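Local coordinates for triosephosphate isomerase (Toxoplasma gondii, PDB 5UPR) that probably interconverts D-glyceraldehyde 3-phosphate and dihydroxyacetone phosphate in glycolysis and gluconeogenesis, working as a homodimer of TIM barrels, at the interface of chains A and B. Sequence-based numbering; all coordinates share one arbitrary frame. Chains: chain A/B, Triosephosphate isomerase.

The interface of chains A and B. Residues chain A 15, 17-18, 70-71, 102, 104-105, 109; chain B 79-84.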
loop_
_atom_site.group_PDB
_atom_site.type_symbol
_atom_site.label_atom_id
_atom_site.label_comp_id
_atom_site.label_asym_id
_atom_site.label_seq_id
_atom_site.Cartn_x
_atom_site.Cartn_y
_atom_site.Cartn_z
ATOM N N ASN A 15 -6.120 -10.926 -9.555
ATOM C CA ASN A 15 -5.913 -10.116 -8.391
ATOM C C ASN A 15 -5.632 -11.113 -7.227
ATOM O O ASN A 15 -6.568 -11.706 -6.687
ATOM C CB ASN A 15 -7.163 -9.287 -8.085
ATOM C CG ASN A 15 -7.019 -8.441 -6.808
ATOM O OD1 ASN A 15 -5.929 -8.378 -6.213
ATOM N ND2 ASN A 15 -8.125 -7.777 -6.382
ATOM N N LYS A 17 -4.849 -10.362 -4.268
ATOM C CA LYS A 17 -5.228 -9.762 -3.011
ATOM C C LYS A 17 -4.128 -9.938 -1.943
ATOM O O LYS A 17 -2.925 -9.931 -2.315
ATOM C CB LYS A 17 -6.621 -10.207 -2.577
ATOM C CG LYS A 17 -7.684 -10.067 -3.651
ATOM C CD LYS A 17 -9.104 -10.393 -3.156
ATOM C CE LYS A 17 -10.109 -10.158 -4.350
ATOM N NZ LYS A 17 -11.524 -10.358 -3.864
ATOM N N CYS A 18 -4.496 -10.075 -0.670
ATOM C CA CYS A 18 -3.511 -10.111 0.433
ATOM C C CYS A 18 -3.165 -11.574 0.705
ATOM O O CYS A 18 -3.489 -12.146 1.768
ATOM C CB CYS A 18 -4.058 -9.362 1.676
ATOM S SG CYS A 18 -2.822 -9.194 2.983
ATOM N N GLN A 70 -1.781 -3.523 -6.873
ATOM C CA GLN A 70 -3.190 -3.599 -6.419
ATOM C C GLN A 70 -3.820 -2.257 -6.012
ATOM O O GLN A 70 -5.025 -2.251 -5.641
ATOM C CB GLN A 70 -3.282 -4.588 -5.236
ATOM C CG GLN A 70 -3.014 -6.046 -5.608
ATOM C CD GLN A 70 -3.050 -7.001 -4.399
ATOM O OE1 GLN A 70 -3.632 -6.653 -3.320
ATOM N NE2 GLN A 70 -2.471 -8.210 -4.569
ATOM N N ASP A 71 -3.028 -1.161 -6.045
ATOM C CA ASP A 71 -3.496 0.179 -5.659
ATOM C C ASP A 71 -2.396 1.109 -6.100
ATOM O O ASP A 71 -1.281 0.667 -6.433
ATOM C CB ASP A 71 -3.671 0.278 -4.145
ATOM C CG ASP A 71 -4.306 1.597 -3.652
ATOM O OD1 ASP A 71 -5.054 2.290 -4.369
ATOM O OD2 ASP A 71 -3.980 1.958 -2.485
ATOM N N HIS A 102 -11.063 -1.057 -6.359
ATOM C CA HIS A 102 -11.610 -2.313 -5.932
ATOM C C HIS A 102 -12.620 -2.099 -4.813
ATOM O O HIS A 102 -12.354 -1.277 -3.902
ATOM C CB HIS A 102 -10.518 -3.288 -5.495
ATOM C CG HIS A 102 -10.978 -4.713 -5.480
ATOM N ND1 HIS A 102 -11.655 -5.251 -4.432
ATOM C CD2 HIS A 102 -10.940 -5.665 -6.441
ATOM C CE1 HIS A 102 -11.972 -6.498 -4.732
ATOM N NE2 HIS A 102 -11.549 -6.778 -5.945
ATOM N N GLU A 104 -13.184 -3.697 -2.187
ATOM C CA GLU A 104 -12.575 -3.855 -0.842
ATOM C C GLU A 104 -11.930 -2.521 -0.369
ATOM O O GLU A 104 -12.086 -2.170 0.806
ATOM C CB GLU A 104 -11.616 -5.057 -0.789
ATOM C CG GLU A 104 -12.323 -6.382 -1.019
ATOM C CD GLU A 104 -11.470 -7.476 -1.621
ATOM O OE1 GLU A 104 -10.225 -7.297 -1.727
ATOM O OE2 GLU A 104 -12.082 -8.581 -1.935
ATOM N N ARG A 105 -11.325 -1.762 -1.277
ATOM C CA ARG A 105 -10.693 -0.476 -0.940
ATOM C C ARG A 105 -11.743 0.637 -0.882
ATOM O O ARG A 105 -11.556 1.566 -0.110
ATOM C CB ARG A 105 -9.584 -0.101 -1.928
ATOM C CG ARG A 105 -8.450 -1.149 -2.018
ATOM C CD ARG A 105 -7.166 -0.539 -2.504
ATOM N NE ARG A 105 -6.671 0.514 -1.579
ATOM C CZ ARG A 105 -6.084 0.306 -0.387
ATOM N NH1 ARG A 105 -5.784 -0.930 0.038
ATOM N NH2 ARG A 105 -5.679 1.338 0.325
ATOM N N PHE A 109 -10.989 -0.553 5.517
ATOM C CA PHE A 109 -10.475 -1.580 6.390
ATOM C C PHE A 109 -10.366 -1.161 7.837
ATOM O O PHE A 109 -9.730 -0.109 8.194
ATOM C CB PHE A 109 -9.077 -1.978 5.911
ATOM C CG PHE A 109 -9.004 -2.392 4.446
ATOM C CD1 PHE A 109 -9.463 -3.653 4.034
ATOM C CD2 PHE A 109 -8.545 -1.505 3.482
ATOM C CE1 PHE A 109 -9.376 -4.025 2.695
ATOM C CE2 PHE A 109 -8.473 -1.853 2.176
ATOM C CZ PHE A 109 -8.896 -3.145 1.757
ATOM N N GLY B 79 -5.894 -12.840 3.212
ATOM C CA GLY B 79 -7.236 -12.908 2.715
ATOM C C GLY B 79 -7.584 -11.813 1.732
ATOM O O GLY B 79 -6.656 -11.254 1.075
ATOM N N ALA B 80 -8.870 -11.450 1.673
ATOM C CA ALA B 80 -9.376 -10.665 0.547
ATOM C C ALA B 80 -9.290 -9.147 0.861
ATOM O O ALA B 80 -10.354 -8.472 1.112
ATOM C CB ALA B 80 -10.794 -11.083 0.176
ATOM N N PHE B 81 -8.040 -8.646 0.909
ATOM C CA PHE B 81 -7.775 -7.297 1.301
ATOM C C PHE B 81 -6.898 -6.625 0.223
ATOM O O PHE B 81 -5.682 -6.394 0.392
ATOM C CB PHE B 81 -7.123 -7.231 2.684
ATOM C CG PHE B 81 -7.644 -8.261 3.656
ATOM C CD1 PHE B 81 -8.978 -8.270 4.026
ATOM C CD2 PHE B 81 -6.778 -9.213 4.211
ATOM C CE1 PHE B 81 -9.468 -9.248 4.888
ATOM C CE2 PHE B 81 -7.238 -10.152 5.111
ATOM C CZ PHE B 81 -8.591 -10.173 5.454
ATOM N N THR B 82 -7.556 -6.263 -0.870
ATOM C CA THR B 82 -6.864 -5.685 -2.037
ATOM C C THR B 82 -6.040 -4.448 -1.664
ATOM O O THR B 82 -6.562 -3.501 -1.024
ATOM C CB THR B 82 -7.875 -5.435 -3.192
ATOM O OG1 THR B 82 -8.422 -6.725 -3.659
ATOM C CG2 THR B 82 -7.238 -4.787 -4.324
ATOM N N GLY B 83 -4.761 -4.470 -2.005
ATOM C CA GLY B 83 -3.839 -3.368 -1.760
ATOM C C GLY B 83 -3.282 -3.212 -0.371
ATOM O O GLY B 83 -2.611 -2.219 -0.090
ATOM N N GLU B 84 -3.571 -4.177 0.492
ATOM C CA GLU B 84 -3.087 -4.205 1.882
ATOM C C GLU B 84 -1.985 -5.224 2.061
ATOM O O GLU B 84 -2.081 -6.303 1.484
ATOM C CB GLU B 84 -4.283 -4.605 2.840
ATOM C CG GLU B 84 -5.418 -3.620 2.908
ATOM C CD GLU B 84 -4.986 -2.296 3.504
ATOM O OE1 GLU B 84 -4.715 -2.262 4.738
ATOM O OE2 GLU B 84 -4.942 -1.309 2.754
HETATM O O HOH W 1 -2.447 0.460 -0.763
HETATM O O HOH W 2 -1.575 -6.627 -1.307
HETATM O O HOH W 3 -4.621 1.235 3.315
#
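Residues 79-84 of chain B form the interdigitating loop of the triosephosphate isomerase dimer, which plugs into chain A beside the catalytic A:Asn15, A:Lys17 and A:His102; the two-fold axis repeats the contact with the chains exchanged. The loop thus appears to buttress the partner's active site, which would couple dimer assembly to its shape. B:Thr82 is the tip of the loop. Its hydroxyl OG1, anti to the carbonyl carbon (chi1 -64°), donates to the carboxylate OE1 of A:Glu104 at 2.7 Å, approaching from above the carboxylate plane, and accepts an N-H from the amide ND2 of A:Asn15 at 2.9 Å, nearly in that amide's plane. The same OE1 takes the backbone N-H of B:Thr82 on its anti lone pair, so two donors from one residue grip this oxygen. OG1 also lies over the centre of the A:His102 imidazole, 3.6 Å above its plane, while methyl CG2 points toward A:His102 CB and A:Gln70.

Beyond the tip, the extended A:Gln70 side chain receives the N-H of B:Gly83 N on an in-plane lone pair of OE1 in an almost straight bond (2.8 Å, 174° at H). A:Arg105, bent at chi3 (62°), donates from NH1 to B:Thr82 O and, in a salt bridge, to the anti lone pair of B:Glu84 OE2 (2.9 Å each), with guanidinium and carboxylate nearly coplanar. That carboxylate stacks on A:Phe109, and B:Glu84 CG sits 3.6 Å above the ring centroid. At the other end of the loop, A:Cys18 and B:Gly79 form an antiparallel beta bridge.

The second shell holds these groups in place. A:Asp71 OD2 salt-bridges A:Arg105 NE, and the guanidinium may offset both carboxylates. A:Gln70 NE2 donates to A:Lys17 O, fixing the amide's rotation, and the extended A:Lys17 chain brings NZ to the syn lone pair of A:Glu104 OE2, 2.7 Å away.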